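Local atomic coordinates of pyruvate kinase (Pyrobaculum aerophilum, PDB entry 3QTG), a protein that catalyses the final step of glycolysis, in which phosphoenolpyruvate and ADP are converted to pyruvate and ATP, with the help of a divalent metal cation. Residues Val251-Arg254 and Gly255-Gly258; Leu266-Val269 and Gln270-Ile273. One frame throughout, in Å; residues are numbered along the deposited sequence.

Interaction 1. Residues Val251-Arg254 and Gly255-Gly258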
ATOM      1  N   VAL A 251      -2.343 -31.648  -7.197  1.00 33.42           N
ATOM      2  CA  VAL A 251      -2.480 -31.874  -8.646  1.00 33.23           C
ATOM      3  C   VAL A 251      -3.915 -31.579  -9.108  1.00 33.50           C
ATOM      4  O   VAL A 251      -4.868 -32.160  -8.582  1.00 34.30           O
ATOM      5  CB  VAL A 251      -2.096 -33.328  -9.015  1.00 33.47           C
ATOM      6  CG1 VAL A 251      -1.987 -33.511 -10.535  1.00 34.05           C
ATOM      7  CG2 VAL A 251      -0.778 -33.719  -8.360  1.00 32.78           C
ATOM      8  N   VAL A 252      -4.066 -30.644 -10.049  1.00 32.55           N
ATOM      9  CA  VAL A 252      -5.337 -30.428 -10.743  1.00 32.49           C
ATOM     10  C   VAL A 252      -5.440 -31.472 -11.879  1.00 33.09           C
ATOM     11  O   VAL A 252      -4.722 -31.404 -12.885  1.00 32.56           O
ATOM     12  CB  VAL A 252      -5.471 -28.973 -11.323  1.00 32.22           C
ATOM     13  CG1 VAL A 252      -6.822 -28.766 -12.048  1.00 31.38           C
ATOM     14  CG2 VAL A 252      -5.290 -27.933 -10.242  1.00 29.78           C
ATOM     15  N   ALA A 253      -6.299 -32.468 -11.671  1.00 33.85           N
ATOM     16  CA  ALA A 253      -6.483 -33.550 -12.648  1.00 34.61           C
ATOM     17  C   ALA A 253      -7.669 -33.155 -13.510  1.00 34.52           C
ATOM     18  O   ALA A 253      -8.826 -33.419 -13.166  1.00 33.58           O
ATOM     19  CB  ALA A 253      -6.699 -34.926 -11.940  1.00 34.04           C
ATOM     20  N   ARG A 254      -7.355 -32.460 -14.608  1.00 35.85           N
ATOM     21  CA  ARG A 254      -8.342 -31.819 -15.490  1.00 37.20           C
ATOM     22  C   ARG A 254      -9.315 -32.789 -16.133  1.00 38.26           C
ATOM     23  O   ARG A 254     -10.523 -32.537 -16.148  1.00 38.14           O
ATOM     24  CB  ARG A 254      -7.642 -31.073 -16.615  1.00 37.33           C
ATOM     25  CG  ARG A 254      -6.953 -29.780 -16.227  1.00 38.57           C
ATOM     26  CD  ARG A 254      -6.312 -29.256 -17.480  1.00 38.37           C
ATOM     27  NE  ARG A 254      -6.252 -27.824 -17.457  1.00 42.59           N
ATOM     28  CZ  ARG A 254      -5.954 -27.086 -18.513  1.00 42.52           C
ATOM     29  NH1 ARG A 254      -5.699 -27.669 -19.677  1.00 42.07           N
ATOM     30  NH2 ARG A 254      -5.905 -25.775 -18.389  1.00 41.53           N
ATOM     31  N   GLY A 255      -8.788 -33.874 -16.704  1.00 39.01           N
ATOM     32  CA  GLY A 255      -9.633 -34.888 -17.333  1.00 40.62           C
ATOM     33  C   GLY A 255     -10.708 -35.372 -16.373  1.00 41.90           C
ATOM     34  O   GLY A 255     -11.892 -35.333 -16.684  1.00 43.09           O
ATOM     35  N   ASP A 256     -10.304 -35.773 -15.179  1.00 41.90           N
ATOM     36  CA  ASP A 256     -11.242 -36.274 -14.184  1.00 42.90           C
ATOM     37  C   ASP A 256     -12.236 -35.249 -13.655  1.00 42.28           C
ATOM     38  O   ASP A 256     -13.419 -35.560 -13.456  1.00 42.26           O
ATOM     39  CB  ASP A 256     -10.458 -36.924 -13.054  1.00 43.79           C
ATOM     40  CG  ASP A 256      -9.739 -38.202 -13.517  1.00 48.77           C
ATOM     41  OD1 ASP A 256     -10.404 -39.029 -14.196  1.00 54.24           O
ATOM     42  OD2 ASP A 256      -8.519 -38.379 -13.229  1.00 54.89           O
ATOM     43  N   LEU A 257     -11.759 -34.029 -13.431  1.00 41.48           N
ATOM     44  CA  LEU A 257     -12.590 -32.959 -12.893  1.00 41.62           C
ATOM     45  C   LEU A 257     -13.617 -32.497 -13.925  1.00 41.83           C
ATOM     46  O   LEU A 257     -14.714 -32.055 -13.574  1.00 41.85           O
ATOM     47  CB  LEU A 257     -11.685 -31.798 -12.464  1.00 41.65           C
ATOM     48  CG  LEU A 257     -11.877 -30.935 -11.221  1.00 41.69           C
ATOM     49  CD1 LEU A 257     -12.456 -31.634  -9.996  1.00 38.74           C
ATOM     50  CD2 LEU A 257     -10.500 -30.321 -10.925  1.00 41.92           C
ATOM     51  N   GLY A 258     -13.261 -32.621 -15.201  1.00 42.18           N
ATOM     52  CA  GLY A 258     -14.175 -32.321 -16.307  1.00 42.28           C
ATOM     53  C   GLY A 258     -15.446 -33.169 -16.356  1.00 43.14           C
ATOM     54  O   GLY A 258     -16.438 -32.756 -16.980  1.00 43.92           O
TER

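Interaction 2. Residues Leu266-Val269 and Gln270-Ile273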
ATOM      1  N   LEU A 266     -14.872 -25.251 -15.496  1.00 43.69           N
ATOM      2  CA  LEU A 266     -13.565 -25.747 -15.101  1.00 43.18           C
ATOM      3  C   LEU A 266     -12.440 -24.708 -14.922  1.00 42.12           C
ATOM      4  O   LEU A 266     -11.558 -24.930 -14.090  1.00 42.42           O
ATOM      5  CB  LEU A 266     -13.103 -26.853 -16.064  1.00 43.11           C
ATOM      6  CG  LEU A 266     -12.331 -28.017 -15.426  1.00 44.24           C
ATOM      7  CD1 LEU A 266     -13.041 -28.583 -14.176  1.00 43.66           C
ATOM      8  CD2 LEU A 266     -12.087 -29.107 -16.443  1.00 43.83           C
ATOM      9  N   PRO A 267     -12.389 -23.641 -15.763  1.00 40.84           N
ATOM     10  CA  PRO A 267     -11.364 -22.608 -15.515  1.00 39.50           C
ATOM     11  C   PRO A 267     -11.404 -21.982 -14.123  1.00 38.20           C
ATOM     12  O   PRO A 267     -10.355 -21.780 -13.523  1.00 37.39           O
ATOM     13  CB  PRO A 267     -11.643 -21.560 -16.606  1.00 39.56           C
ATOM     14  CG  PRO A 267     -12.206 -22.377 -17.738  1.00 40.89           C
ATOM     15  CD  PRO A 267     -13.124 -23.369 -17.016  1.00 41.00           C
ATOM     16  N   ILE A 268     -12.595 -21.692 -13.612  1.00 37.66           N
ATOM     17  CA  ILE A 268     -12.721 -21.162 -12.262  1.00 37.98           C
ATOM     18  C   ILE A 268     -12.281 -22.166 -11.159  1.00 36.69           C
ATOM     19  O   ILE A 268     -11.651 -21.774 -10.179  1.00 36.58           O
ATOM     20  CB  ILE A 268     -14.134 -20.533 -12.030  1.00 39.14           C
ATOM     21  CG1 ILE A 268     -14.088 -19.030 -12.323  1.00 41.04           C
ATOM     22  CG2 ILE A 268     -14.658 -20.755 -10.601  1.00 40.66           C
ATOM     23  CD1 ILE A 268     -12.748 -18.355 -11.894  1.00 44.20           C
ATOM     24  N   VAL A 269     -12.582 -23.452 -11.347  1.00 35.69           N
ATOM     25  CA  VAL A 269     -12.196 -24.485 -10.392  1.00 35.35           C
ATOM     26  C   VAL A 269     -10.668 -24.677 -10.393  1.00 34.94           C
ATOM     27  O   VAL A 269     -10.065 -24.723  -9.336  1.00 34.46           O
ATOM     28  CB  VAL A 269     -12.981 -25.838 -10.632  1.00 35.45           C
ATOM     29  CG1 VAL A 269     -12.384 -26.972  -9.847  1.00 35.44           C
ATOM     30  CG2 VAL A 269     -14.456 -25.686 -10.278  1.00 35.31           C
ATOM     31  N   GLN A 270     -10.054 -24.766 -11.577  1.00 34.85           N
ATOM     32  CA  GLN A 270      -8.601 -24.775 -11.708  1.00 35.58           C
ATOM     33  C   GLN A 270      -7.974 -23.585 -10.978  1.00 35.54           C
ATOM     34  O   GLN A 270      -7.022 -23.738 -10.211  1.00 35.07           O
ATOM     35  CB  GLN A 270      -8.187 -24.737 -13.182  1.00 34.35           C
ATOM     36  CG  GLN A 270      -6.666 -24.665 -13.368  1.00 37.21           C
ATOM     37  CD  GLN A 270      -6.227 -24.786 -14.824  1.00 38.66           C
ATOM     38  OE1 GLN A 270      -6.792 -25.570 -15.602  1.00 45.93           O
ATOM     39  NE2 GLN A 270      -5.220 -24.012 -15.201  1.00 38.75           N
ATOM     40  N   ARG A 271      -8.507 -22.392 -11.228  1.00 36.33           N
ATOM     41  CA  ARG A 271      -7.975 -21.198 -10.586  1.00 37.58           C
ATOM     42  C   ARG A 271      -8.076 -21.312  -9.069  1.00 37.56           C
ATOM     43  O   ARG A 271      -7.116 -21.021  -8.368  1.00 37.76           O
ATOM     44  CB  ARG A 271      -8.700 -19.950 -11.107  1.00 38.47           C
ATOM     45  CG  ARG A 271      -8.113 -18.670 -10.649  1.00 41.59           C
ATOM     46  CD  ARG A 271      -9.028 -17.498 -11.008  1.00 47.82           C
ATOM     47  NE  ARG A 271      -8.916 -17.122 -12.410  1.00 48.63           N
ATOM     48  CZ  ARG A 271      -9.473 -16.032 -12.931  1.00 50.77           C
ATOM     49  NH1 ARG A 271     -10.186 -15.216 -12.165  1.00 51.53           N
ATOM     50  NH2 ARG A 271      -9.311 -15.751 -14.218  1.00 49.85           N
ATOM     51  N   ARG A 272      -9.223 -21.759  -8.562  1.00 37.50           N
ATOM     52  CA  ARG A 272      -9.399 -21.891  -7.118  1.00 38.86           C
ATOM     53  C   ARG A 272      -8.446 -22.929  -6.475  1.00 36.41           C
ATOM     54  O   ARG A 272      -7.918 -22.690  -5.385  1.00 35.49           O
ATOM     55  CB  ARG A 272     -10.875 -22.134  -6.740  1.00 39.10           C
ATOM     56  CG  ARG A 272     -11.080 -22.650  -5.298  1.00 43.58           C
ATOM     57  CD  ARG A 272     -12.504 -22.348  -4.718  1.00 44.51           C
ATOM     58  NE  ARG A 272     -13.523 -23.310  -5.168  1.00 53.20           N
ATOM     59  CZ  ARG A 272     -14.335 -23.136  -6.219  1.00 55.23           C
ATOM     60  NH1 ARG A 272     -14.261 -22.029  -6.961  1.00 58.07           N
ATOM     61  NH2 ARG A 272     -15.221 -24.078  -6.535  1.00 54.11           N
ATOM     62  N   ILE A 273      -8.210 -24.056  -7.145  1.00 35.17           N
ATOM     63  CA  ILE A 273      -7.236 -25.035  -6.638  1.00 33.40           C
ATOM     64  C   ILE A 273      -5.814 -24.457  -6.570  1.00 33.34           C
ATOM     65  O   ILE A 273      -5.089 -24.652  -5.576  1.00 31.47           O
ATOM     66  CB  ILE A 273      -7.216 -26.368  -7.445  1.00 33.77           C
ATOM     67  CG1 ILE A 273      -8.580 -27.094  -7.368  1.00 33.23           C
ATOM     68  CG2 ILE A 273      -6.099 -27.262  -6.900  1.00 31.69           C
ATOM     69  CD1 ILE A 273      -8.904 -28.025  -8.548  1.00 32.71           C
TER

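Interaction 1. Residues Val251-Arg254 and Gly255-Gly258
A253 O receives the backbone N of L257 at 3.0 Å, and this bond starts the short helix 254-257 directly where barrel strand 249-253 stops. One residue on, G258 N reaches R254 O at 2.9 Å. A253 thus occupies the N-cap position, its carbonyl already spent on the first turn.

Apolar contact is slight and comes from one side chain on each part. The branch CG1 of V252 stands anti to its own backbone N (chi1 -180°), and its tip meets CD2 of L257 at 4.1 Å, the two side chains crossing at a slant. L257 CB lies 3.4 Å from A253 O, as the first helical turn requires.

The polar side chains part company. D256 has CG beside its backbone N (chi1 -67°), which brings OD2 4.1 Å from the methyl CB of A253; that carboxylate lies close to E232, and by similarity both residues bind magnesium. A magnesium ion held between them, as the family resemblance suggests, would offset the like charges. G255, a substrate-binding residue by similarity, gives its N to OG1 of T288. R254 runs the other way as an extended chain, its NH2 forming a salt bridge with D307.

In the fold this is the C-terminal mouth of the sixth strand of a TIM barrel, where the active-site residues gather. V251 and V252 hydrogen-bond through their backbones to strands 226-231 and 284-287 on the two flanks, while V252 and L257 both pack on helix 266-279.

Interaction 2. Residues Leu266-Val269 and Gln270-Ile273
The side chains of I268 and R271 meet three residues apart on helix 266-279, one of the outer helices of the TIM barrel. I268 brings its terminal methyl CD1 over one face of the R271 guanidinium, 3.9 Å from CD and 4.1 Å from CZ. The arginine leaves the helix and then turns at chi3 (-78°), which folds the flat group back above the isoleucine methyl. Its NH1 and NH2 are taken by the second subunit, at E346 O and S313 OG respectively, so the methyl packs against a group whose rotation is fixed from across the interface. F309 of that subunit packs on both residues.

R272 also bends at chi3 but in the opposite sense (81°), and its guanidinium comes back along the helix toward the preceding turn. There CG2 of I268 sits at its edge, near the plane, 3.9 Å from NH1, while CG2 of V269 approaches obliquely, 4.1 Å from NH2. I268 therefore serves both arginines with different methyls.

The amide of Q270 is held at both ends, OE1 by R254 NH2 and NE2 by T311 OG1.

Regular i to i+4 backbone bonds underlie all of this, the straightest being Q270 N to L266 O at 175°. On the side turned to the barrel, V269 and I273 pack on L257, and I273 also reaches V250 and V252 of strand 249-253. With CG1 beside its backbone N, I273 has its CD1 near the previous turn: that methyl lies 3.9 Å from V269 CG1 and 3.6 Å from V269 O.

How the interactions relate
Interaction 1 and interaction 2 follow one another in the barrel domain, helix 254-257 leading on to helix 266-279. Residues 251-258 sit deeper, at the end of a strand that faces the active site, and their chemistry is mostly the backbone bonds of a first helical turn plus a carboxylate probably meant for metal. Residues 266-273 lie farther out, on a helix with one apolar face inward and arginines directed to solvent or to the second subunit. The two touch directly: V252 CG2 meets I273 CG2 at 3.5 Å, L257 CD2 packs on I273 CD1, and R254 O lies against L266 CD2 at 3.8 Å.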